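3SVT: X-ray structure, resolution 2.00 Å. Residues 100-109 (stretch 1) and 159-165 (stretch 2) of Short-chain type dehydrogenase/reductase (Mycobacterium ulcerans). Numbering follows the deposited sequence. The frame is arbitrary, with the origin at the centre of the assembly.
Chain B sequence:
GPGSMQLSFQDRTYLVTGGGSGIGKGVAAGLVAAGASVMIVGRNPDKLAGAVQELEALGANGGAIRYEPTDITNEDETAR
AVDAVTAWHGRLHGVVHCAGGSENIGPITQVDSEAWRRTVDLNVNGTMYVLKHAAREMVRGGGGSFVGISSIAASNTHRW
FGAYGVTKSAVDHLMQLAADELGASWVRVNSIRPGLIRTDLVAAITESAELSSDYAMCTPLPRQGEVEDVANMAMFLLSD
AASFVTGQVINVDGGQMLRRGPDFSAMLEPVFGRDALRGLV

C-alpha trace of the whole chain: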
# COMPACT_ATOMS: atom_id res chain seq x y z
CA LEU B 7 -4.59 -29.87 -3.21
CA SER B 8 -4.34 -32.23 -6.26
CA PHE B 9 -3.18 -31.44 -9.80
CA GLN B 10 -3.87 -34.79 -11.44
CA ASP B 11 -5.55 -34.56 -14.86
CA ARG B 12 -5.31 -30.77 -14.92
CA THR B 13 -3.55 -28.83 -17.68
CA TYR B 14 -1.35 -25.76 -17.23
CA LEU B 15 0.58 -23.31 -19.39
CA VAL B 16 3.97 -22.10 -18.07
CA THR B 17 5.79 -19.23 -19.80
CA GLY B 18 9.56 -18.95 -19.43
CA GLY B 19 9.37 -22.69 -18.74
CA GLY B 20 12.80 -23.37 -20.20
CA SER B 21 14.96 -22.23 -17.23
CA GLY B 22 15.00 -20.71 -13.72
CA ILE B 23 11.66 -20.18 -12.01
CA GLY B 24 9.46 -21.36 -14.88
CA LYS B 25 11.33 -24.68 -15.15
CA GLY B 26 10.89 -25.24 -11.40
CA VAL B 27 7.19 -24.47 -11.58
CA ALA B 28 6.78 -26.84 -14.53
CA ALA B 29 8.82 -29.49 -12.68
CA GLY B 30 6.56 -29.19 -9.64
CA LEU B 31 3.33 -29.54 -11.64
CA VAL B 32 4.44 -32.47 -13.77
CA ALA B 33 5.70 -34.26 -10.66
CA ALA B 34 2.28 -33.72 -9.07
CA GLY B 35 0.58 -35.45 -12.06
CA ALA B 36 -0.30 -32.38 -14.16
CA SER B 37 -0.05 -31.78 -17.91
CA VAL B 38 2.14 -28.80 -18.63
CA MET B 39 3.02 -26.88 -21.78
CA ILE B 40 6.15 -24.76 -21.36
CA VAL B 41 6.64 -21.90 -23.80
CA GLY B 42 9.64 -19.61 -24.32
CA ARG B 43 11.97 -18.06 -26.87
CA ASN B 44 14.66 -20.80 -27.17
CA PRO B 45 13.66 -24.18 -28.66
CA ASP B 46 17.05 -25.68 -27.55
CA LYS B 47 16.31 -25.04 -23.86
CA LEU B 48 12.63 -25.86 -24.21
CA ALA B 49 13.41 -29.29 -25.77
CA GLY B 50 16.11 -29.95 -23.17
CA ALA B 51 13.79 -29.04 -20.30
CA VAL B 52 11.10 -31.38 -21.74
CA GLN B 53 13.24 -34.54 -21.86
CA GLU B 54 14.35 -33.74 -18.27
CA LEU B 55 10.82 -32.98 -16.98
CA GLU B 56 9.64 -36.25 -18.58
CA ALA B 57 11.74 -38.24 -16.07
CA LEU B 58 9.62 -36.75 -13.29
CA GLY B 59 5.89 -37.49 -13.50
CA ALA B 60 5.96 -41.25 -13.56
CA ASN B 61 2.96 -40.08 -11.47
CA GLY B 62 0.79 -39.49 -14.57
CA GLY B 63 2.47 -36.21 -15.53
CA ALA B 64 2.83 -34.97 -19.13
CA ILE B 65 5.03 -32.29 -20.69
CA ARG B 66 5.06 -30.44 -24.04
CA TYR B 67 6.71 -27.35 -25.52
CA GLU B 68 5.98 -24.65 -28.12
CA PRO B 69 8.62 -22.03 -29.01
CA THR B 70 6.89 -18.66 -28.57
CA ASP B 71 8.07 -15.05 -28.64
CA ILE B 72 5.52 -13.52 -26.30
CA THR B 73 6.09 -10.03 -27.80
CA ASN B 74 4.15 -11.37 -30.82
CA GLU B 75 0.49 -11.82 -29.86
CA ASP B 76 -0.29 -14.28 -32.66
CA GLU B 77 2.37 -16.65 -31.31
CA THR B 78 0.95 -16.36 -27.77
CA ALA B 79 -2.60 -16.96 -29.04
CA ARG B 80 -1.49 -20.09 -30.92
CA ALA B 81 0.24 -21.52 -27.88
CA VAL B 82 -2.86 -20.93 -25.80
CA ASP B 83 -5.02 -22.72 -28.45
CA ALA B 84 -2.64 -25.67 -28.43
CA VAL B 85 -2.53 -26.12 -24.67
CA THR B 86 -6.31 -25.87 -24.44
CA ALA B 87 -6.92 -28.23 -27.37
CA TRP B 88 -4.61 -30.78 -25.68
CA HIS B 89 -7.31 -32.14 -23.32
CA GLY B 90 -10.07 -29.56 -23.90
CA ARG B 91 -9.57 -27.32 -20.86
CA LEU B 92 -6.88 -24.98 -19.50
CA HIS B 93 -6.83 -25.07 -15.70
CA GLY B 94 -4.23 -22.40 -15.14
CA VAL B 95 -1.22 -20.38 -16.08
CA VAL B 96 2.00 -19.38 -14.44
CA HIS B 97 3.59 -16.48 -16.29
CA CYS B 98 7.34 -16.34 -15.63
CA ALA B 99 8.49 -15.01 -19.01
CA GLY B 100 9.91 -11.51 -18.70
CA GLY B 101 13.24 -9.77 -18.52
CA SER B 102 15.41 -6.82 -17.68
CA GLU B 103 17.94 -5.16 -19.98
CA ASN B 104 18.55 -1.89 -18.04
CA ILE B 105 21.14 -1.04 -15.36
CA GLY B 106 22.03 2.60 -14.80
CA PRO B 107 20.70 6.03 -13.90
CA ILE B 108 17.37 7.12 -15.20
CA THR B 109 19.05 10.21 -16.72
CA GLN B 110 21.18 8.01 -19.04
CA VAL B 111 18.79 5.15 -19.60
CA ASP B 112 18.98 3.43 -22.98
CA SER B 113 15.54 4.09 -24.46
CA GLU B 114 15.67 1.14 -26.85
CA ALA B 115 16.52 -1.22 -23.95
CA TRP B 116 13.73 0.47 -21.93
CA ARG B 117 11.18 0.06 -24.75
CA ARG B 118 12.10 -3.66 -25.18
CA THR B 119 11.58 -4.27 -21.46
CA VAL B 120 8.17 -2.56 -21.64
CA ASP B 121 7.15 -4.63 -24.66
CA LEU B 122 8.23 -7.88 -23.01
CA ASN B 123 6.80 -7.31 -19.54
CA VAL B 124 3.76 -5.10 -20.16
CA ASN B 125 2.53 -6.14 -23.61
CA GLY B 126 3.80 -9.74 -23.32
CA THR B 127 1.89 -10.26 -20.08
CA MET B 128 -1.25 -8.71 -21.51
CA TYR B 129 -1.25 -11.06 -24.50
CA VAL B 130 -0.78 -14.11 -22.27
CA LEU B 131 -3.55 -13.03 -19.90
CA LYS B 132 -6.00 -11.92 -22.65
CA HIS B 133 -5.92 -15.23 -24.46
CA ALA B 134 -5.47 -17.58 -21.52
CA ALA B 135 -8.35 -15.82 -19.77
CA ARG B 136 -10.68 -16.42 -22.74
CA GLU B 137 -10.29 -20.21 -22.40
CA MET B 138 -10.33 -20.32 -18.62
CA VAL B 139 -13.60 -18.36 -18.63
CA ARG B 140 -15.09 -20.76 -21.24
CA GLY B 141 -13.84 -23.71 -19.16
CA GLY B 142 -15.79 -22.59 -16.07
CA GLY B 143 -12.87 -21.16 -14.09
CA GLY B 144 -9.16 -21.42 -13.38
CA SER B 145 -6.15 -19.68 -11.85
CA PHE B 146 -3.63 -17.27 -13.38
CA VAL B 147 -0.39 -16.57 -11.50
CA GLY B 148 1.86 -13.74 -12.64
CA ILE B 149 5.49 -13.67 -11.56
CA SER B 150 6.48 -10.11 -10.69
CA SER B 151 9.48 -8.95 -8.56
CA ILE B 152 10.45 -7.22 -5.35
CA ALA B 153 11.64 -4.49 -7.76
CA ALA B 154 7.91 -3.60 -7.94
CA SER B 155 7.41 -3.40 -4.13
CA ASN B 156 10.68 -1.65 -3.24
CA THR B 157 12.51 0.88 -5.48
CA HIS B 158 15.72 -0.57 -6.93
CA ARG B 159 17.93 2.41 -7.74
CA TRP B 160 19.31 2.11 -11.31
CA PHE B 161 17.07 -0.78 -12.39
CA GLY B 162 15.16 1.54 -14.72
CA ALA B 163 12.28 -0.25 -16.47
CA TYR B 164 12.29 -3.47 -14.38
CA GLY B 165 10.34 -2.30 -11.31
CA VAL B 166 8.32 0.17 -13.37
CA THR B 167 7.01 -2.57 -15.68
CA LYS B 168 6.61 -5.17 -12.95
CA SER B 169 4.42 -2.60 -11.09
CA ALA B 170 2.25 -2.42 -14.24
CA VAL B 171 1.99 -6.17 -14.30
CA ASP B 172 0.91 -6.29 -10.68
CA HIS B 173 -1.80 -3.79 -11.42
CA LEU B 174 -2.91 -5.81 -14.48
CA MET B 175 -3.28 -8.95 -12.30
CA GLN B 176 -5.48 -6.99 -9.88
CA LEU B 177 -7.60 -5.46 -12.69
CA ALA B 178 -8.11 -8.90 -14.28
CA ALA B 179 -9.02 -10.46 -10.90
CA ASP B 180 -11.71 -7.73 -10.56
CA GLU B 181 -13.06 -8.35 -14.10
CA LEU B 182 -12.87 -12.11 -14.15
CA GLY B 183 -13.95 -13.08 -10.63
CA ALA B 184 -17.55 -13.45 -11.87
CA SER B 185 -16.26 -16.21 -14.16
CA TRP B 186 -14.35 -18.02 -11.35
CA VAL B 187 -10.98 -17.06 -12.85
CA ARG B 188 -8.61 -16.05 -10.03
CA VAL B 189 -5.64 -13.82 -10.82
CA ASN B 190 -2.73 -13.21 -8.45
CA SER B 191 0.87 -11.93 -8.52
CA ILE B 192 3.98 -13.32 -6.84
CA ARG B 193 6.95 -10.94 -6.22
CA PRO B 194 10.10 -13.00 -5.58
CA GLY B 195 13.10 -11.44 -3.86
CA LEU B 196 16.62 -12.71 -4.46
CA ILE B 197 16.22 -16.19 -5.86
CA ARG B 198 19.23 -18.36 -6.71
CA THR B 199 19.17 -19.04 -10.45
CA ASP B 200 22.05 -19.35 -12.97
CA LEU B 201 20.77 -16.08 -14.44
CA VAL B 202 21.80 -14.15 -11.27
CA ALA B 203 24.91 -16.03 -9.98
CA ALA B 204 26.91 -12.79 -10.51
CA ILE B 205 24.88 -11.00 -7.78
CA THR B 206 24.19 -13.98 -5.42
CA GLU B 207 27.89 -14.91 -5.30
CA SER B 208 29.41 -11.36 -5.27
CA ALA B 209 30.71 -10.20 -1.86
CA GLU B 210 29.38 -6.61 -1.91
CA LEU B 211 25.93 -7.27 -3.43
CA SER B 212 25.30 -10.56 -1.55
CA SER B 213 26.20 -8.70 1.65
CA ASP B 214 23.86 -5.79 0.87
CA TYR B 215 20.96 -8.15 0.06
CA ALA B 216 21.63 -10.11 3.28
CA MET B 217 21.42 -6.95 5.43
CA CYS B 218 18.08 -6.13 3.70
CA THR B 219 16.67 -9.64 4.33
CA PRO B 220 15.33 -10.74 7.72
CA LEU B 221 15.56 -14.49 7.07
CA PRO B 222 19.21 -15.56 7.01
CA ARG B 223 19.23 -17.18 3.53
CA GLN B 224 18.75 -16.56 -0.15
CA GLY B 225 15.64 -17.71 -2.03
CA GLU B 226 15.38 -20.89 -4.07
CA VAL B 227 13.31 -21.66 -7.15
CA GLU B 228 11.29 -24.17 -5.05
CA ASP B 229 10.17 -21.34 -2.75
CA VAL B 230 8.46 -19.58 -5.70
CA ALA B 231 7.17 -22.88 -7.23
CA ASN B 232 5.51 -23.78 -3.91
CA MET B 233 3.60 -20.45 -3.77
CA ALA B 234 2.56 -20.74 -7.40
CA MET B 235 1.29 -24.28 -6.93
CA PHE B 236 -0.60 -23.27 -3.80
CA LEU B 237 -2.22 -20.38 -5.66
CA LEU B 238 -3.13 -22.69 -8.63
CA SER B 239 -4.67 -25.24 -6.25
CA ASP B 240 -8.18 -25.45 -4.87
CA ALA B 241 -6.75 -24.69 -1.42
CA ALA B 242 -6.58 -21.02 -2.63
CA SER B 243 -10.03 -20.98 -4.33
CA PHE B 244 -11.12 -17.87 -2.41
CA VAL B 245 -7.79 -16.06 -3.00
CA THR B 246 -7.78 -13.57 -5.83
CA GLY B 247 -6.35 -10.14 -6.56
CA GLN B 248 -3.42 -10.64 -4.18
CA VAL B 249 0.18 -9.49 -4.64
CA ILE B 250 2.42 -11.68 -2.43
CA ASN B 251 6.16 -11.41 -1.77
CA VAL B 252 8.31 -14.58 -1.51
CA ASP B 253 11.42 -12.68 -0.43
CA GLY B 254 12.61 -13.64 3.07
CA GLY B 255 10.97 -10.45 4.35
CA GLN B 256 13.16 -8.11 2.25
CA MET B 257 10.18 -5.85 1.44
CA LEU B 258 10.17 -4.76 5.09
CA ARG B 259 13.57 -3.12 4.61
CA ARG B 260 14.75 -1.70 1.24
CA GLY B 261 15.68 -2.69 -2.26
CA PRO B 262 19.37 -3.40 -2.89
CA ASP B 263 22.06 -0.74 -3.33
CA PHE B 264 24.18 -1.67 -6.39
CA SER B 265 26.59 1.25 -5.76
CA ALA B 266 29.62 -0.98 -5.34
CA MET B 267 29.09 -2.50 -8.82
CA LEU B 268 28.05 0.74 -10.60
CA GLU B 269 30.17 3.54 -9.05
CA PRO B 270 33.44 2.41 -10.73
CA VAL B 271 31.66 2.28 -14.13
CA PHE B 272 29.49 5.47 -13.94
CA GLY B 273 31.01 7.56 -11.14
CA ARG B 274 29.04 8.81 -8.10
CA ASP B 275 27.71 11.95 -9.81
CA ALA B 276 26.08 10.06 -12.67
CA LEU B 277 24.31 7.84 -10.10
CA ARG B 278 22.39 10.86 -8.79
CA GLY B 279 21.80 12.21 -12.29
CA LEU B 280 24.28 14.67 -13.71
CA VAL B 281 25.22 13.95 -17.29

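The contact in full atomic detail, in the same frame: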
# COMPACT_ATOMS: atom_id res chain seq x y z
N GLY B 100 9.69 -12.92 -18.97
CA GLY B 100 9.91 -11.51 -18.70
C GLY B 100 11.37 -11.27 -18.42
O GLY B 100 12.09 -12.19 -18.03
N GLY B 101 11.82 -10.05 -18.61
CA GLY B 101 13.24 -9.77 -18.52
C GLY B 101 13.57 -8.38 -18.08
O GLY B 101 12.69 -7.61 -17.71
N SER B 102 14.86 -8.08 -18.13
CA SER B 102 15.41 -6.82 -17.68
C SER B 102 16.71 -6.57 -18.41
O SER B 102 17.66 -7.33 -18.26
CB SER B 102 15.68 -6.88 -16.18
OG SER B 102 16.22 -5.67 -15.71
N GLU B 103 16.75 -5.50 -19.21
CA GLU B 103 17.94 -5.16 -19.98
C GLU B 103 18.58 -3.83 -19.54
O GLU B 103 19.57 -3.40 -20.12
CB GLU B 103 17.61 -5.14 -21.48
N ASN B 104 18.04 -3.19 -18.50
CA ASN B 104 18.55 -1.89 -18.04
C ASN B 104 19.34 -1.97 -16.72
O ASN B 104 18.96 -2.70 -15.81
CB ASN B 104 17.39 -0.88 -17.89
N ILE B 105 20.45 -1.25 -16.64
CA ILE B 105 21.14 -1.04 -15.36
C ILE B 105 21.95 0.25 -15.43
O ILE B 105 23.03 0.30 -16.04
CB ILE B 105 22.04 -2.22 -14.95
N GLY B 106 21.41 1.29 -14.82
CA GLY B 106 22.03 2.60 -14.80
C GLY B 106 21.04 3.70 -14.46
O GLY B 106 19.85 3.44 -14.31
N PRO B 107 21.53 4.93 -14.34
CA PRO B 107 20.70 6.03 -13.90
C PRO B 107 19.61 6.32 -14.91
O PRO B 107 19.80 6.20 -16.12
CB PRO B 107 21.67 7.23 -13.79
CG PRO B 107 22.92 6.80 -14.36
CD PRO B 107 22.94 5.32 -14.49
N ILE B 108 18.48 6.75 -14.38
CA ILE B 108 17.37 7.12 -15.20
C ILE B 108 17.72 8.22 -16.21
O ILE B 108 17.24 8.20 -17.34
CB ILE B 108 16.21 7.52 -14.28
CG1 ILE B 108 14.90 7.43 -15.04
CG2 ILE B 108 16.48 8.86 -13.58
CD1 ILE B 108 14.53 5.95 -15.34
N THR B 109 18.59 9.15 -15.82
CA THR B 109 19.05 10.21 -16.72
C THR B 109 19.86 9.73 -17.94
O THR B 109 20.02 10.48 -18.92
CB THR B 109 19.88 11.27 -15.94
OG1 THR B 109 20.84 10.59 -15.14
CG2 THR B 109 19.00 12.10 -15.01
N ARG B 159 17.17 1.39 -7.05
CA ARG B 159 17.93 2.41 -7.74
C ARG B 159 18.70 1.77 -8.91
O ARG B 159 19.37 0.75 -8.74
CB ARG B 159 18.91 3.12 -6.77
CG ARG B 159 18.28 4.20 -5.89
CD ARG B 159 19.22 4.61 -4.72
NE ARG B 159 19.08 3.63 -3.64
CZ ARG B 159 19.77 3.60 -2.50
NH1 ARG B 159 20.72 4.49 -2.27
NH2 ARG B 159 19.51 2.65 -1.59
N TRP B 160 18.54 2.38 -10.08
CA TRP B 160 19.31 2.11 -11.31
C TRP B 160 18.82 0.89 -12.08
O TRP B 160 19.49 0.41 -13.00
CB TRP B 160 20.81 2.05 -11.04
CG TRP B 160 21.28 3.21 -10.20
CD1 TRP B 160 21.30 4.52 -10.56
CD2 TRP B 160 21.76 3.15 -8.86
NE1 TRP B 160 21.77 5.29 -9.53
CE2 TRP B 160 22.08 4.47 -8.48
CE3 TRP B 160 21.98 2.11 -7.95
CZ2 TRP B 160 22.57 4.78 -7.21
CZ3 TRP B 160 22.50 2.42 -6.70
CH2 TRP B 160 22.78 3.75 -6.34
N PHE B 161 17.64 0.38 -11.71
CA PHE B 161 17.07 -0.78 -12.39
C PHE B 161 16.12 -0.35 -13.48
O PHE B 161 15.57 -1.21 -14.16
CB PHE B 161 16.38 -1.74 -11.41
CG PHE B 161 17.33 -2.71 -10.74
CD1 PHE B 161 18.44 -2.25 -10.02
CD2 PHE B 161 17.14 -4.08 -10.85
CE1 PHE B 161 19.32 -3.14 -9.42
CE2 PHE B 161 18.01 -4.98 -10.24
CZ PHE B 161 19.09 -4.51 -9.52
N GLY B 162 15.91 0.97 -13.61
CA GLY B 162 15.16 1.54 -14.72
C GLY B 162 13.81 0.86 -14.91
O GLY B 162 12.96 0.89 -14.02
N ALA B 163 13.62 0.25 -16.07
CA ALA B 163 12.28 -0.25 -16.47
C ALA B 163 11.79 -1.49 -15.70
O ALA B 163 10.62 -1.81 -15.74
CB ALA B 163 12.28 -0.55 -17.98
N TYR B 164 12.68 -2.21 -15.04
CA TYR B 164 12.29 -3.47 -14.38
C TYR B 164 11.14 -3.29 -13.38
O TYR B 164 10.05 -3.87 -13.55
CB TYR B 164 13.51 -4.15 -13.73
CG TYR B 164 13.25 -5.61 -13.32
CD1 TYR B 164 12.67 -6.52 -14.21
CD2 TYR B 164 13.57 -6.06 -12.04
CE1 TYR B 164 12.42 -7.85 -13.84
CE2 TYR B 164 13.32 -7.38 -11.66
CZ TYR B 164 12.75 -8.27 -12.56
OH TYR B 164 12.52 -9.58 -12.18
N GLY B 165 11.36 -2.48 -12.35
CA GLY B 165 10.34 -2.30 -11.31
C GLY B 165 9.12 -1.55 -11.83
O GLY B 165 7.97 -1.81 -11.40
O HOH W 1 17.13 3.42 -13.36

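The two segments, at least 53 residues apart in sequence wherever they touch, bury 389 Å² between them, and a single direct hydrogen bond joins them. Arg 159 takes no part: the end of its side chain leads away from stretch 1.

Trp 160 is the main anchor. Its carbonyl accepts a hydrogen bond from the backbone of stretch 1, with Gly 106 N 2.8 Å from Trp 160 O. The same oxygen receives a CA-H...O contact from Ile 105 CA, 3.2 Å from Trp 160 O, and a second such contact runs from Trp 160 CA to Gly 106 O at 3.3 Å. At the backbone angles of Gly 106 a CB would point away from stretch 2 but clash with Pro 107 CD, which suits glycine here. The indole, with chi1 in the m well, presents its edge to Gly 106 and Pro 107; Trp 160 CD1 lies 3.7 Å from Pro 107 CA and makes an apolar contact with Pro 107 CB at 4.2 Å in a buried setting. Its NE1 is satisfied elsewhere in the structure.

The CA-to-CB bond of Phe 161 points away, and the residue meets stretch 1 through its backbone. At Gly 162, a water bridges the segments: it donates to Gly 106 O (2.9 Å from the water oxygen) and accepts a weak bond from Gly 162 N (2.7 Å). The positive phi of Gly 162 favours glycine, and a CB there would come within a tight 3.3 Å of Asn 104 CB. Ile 108 CD1 reaches to 4.5 Å from Gly 162 CA.

Ala 163 is buried; Asn 104 CB lies 4.3 Å from Ala 163 N. Tyr 164 N bonds back to Phe 161 O (3.2 Å), while the CA-to-CB bond of Tyr 164 points toward stretch 1, and Tyr 164 CD1 lies 3.6 Å from Ser 102 CB and 3.7 Å from Gly 101 O.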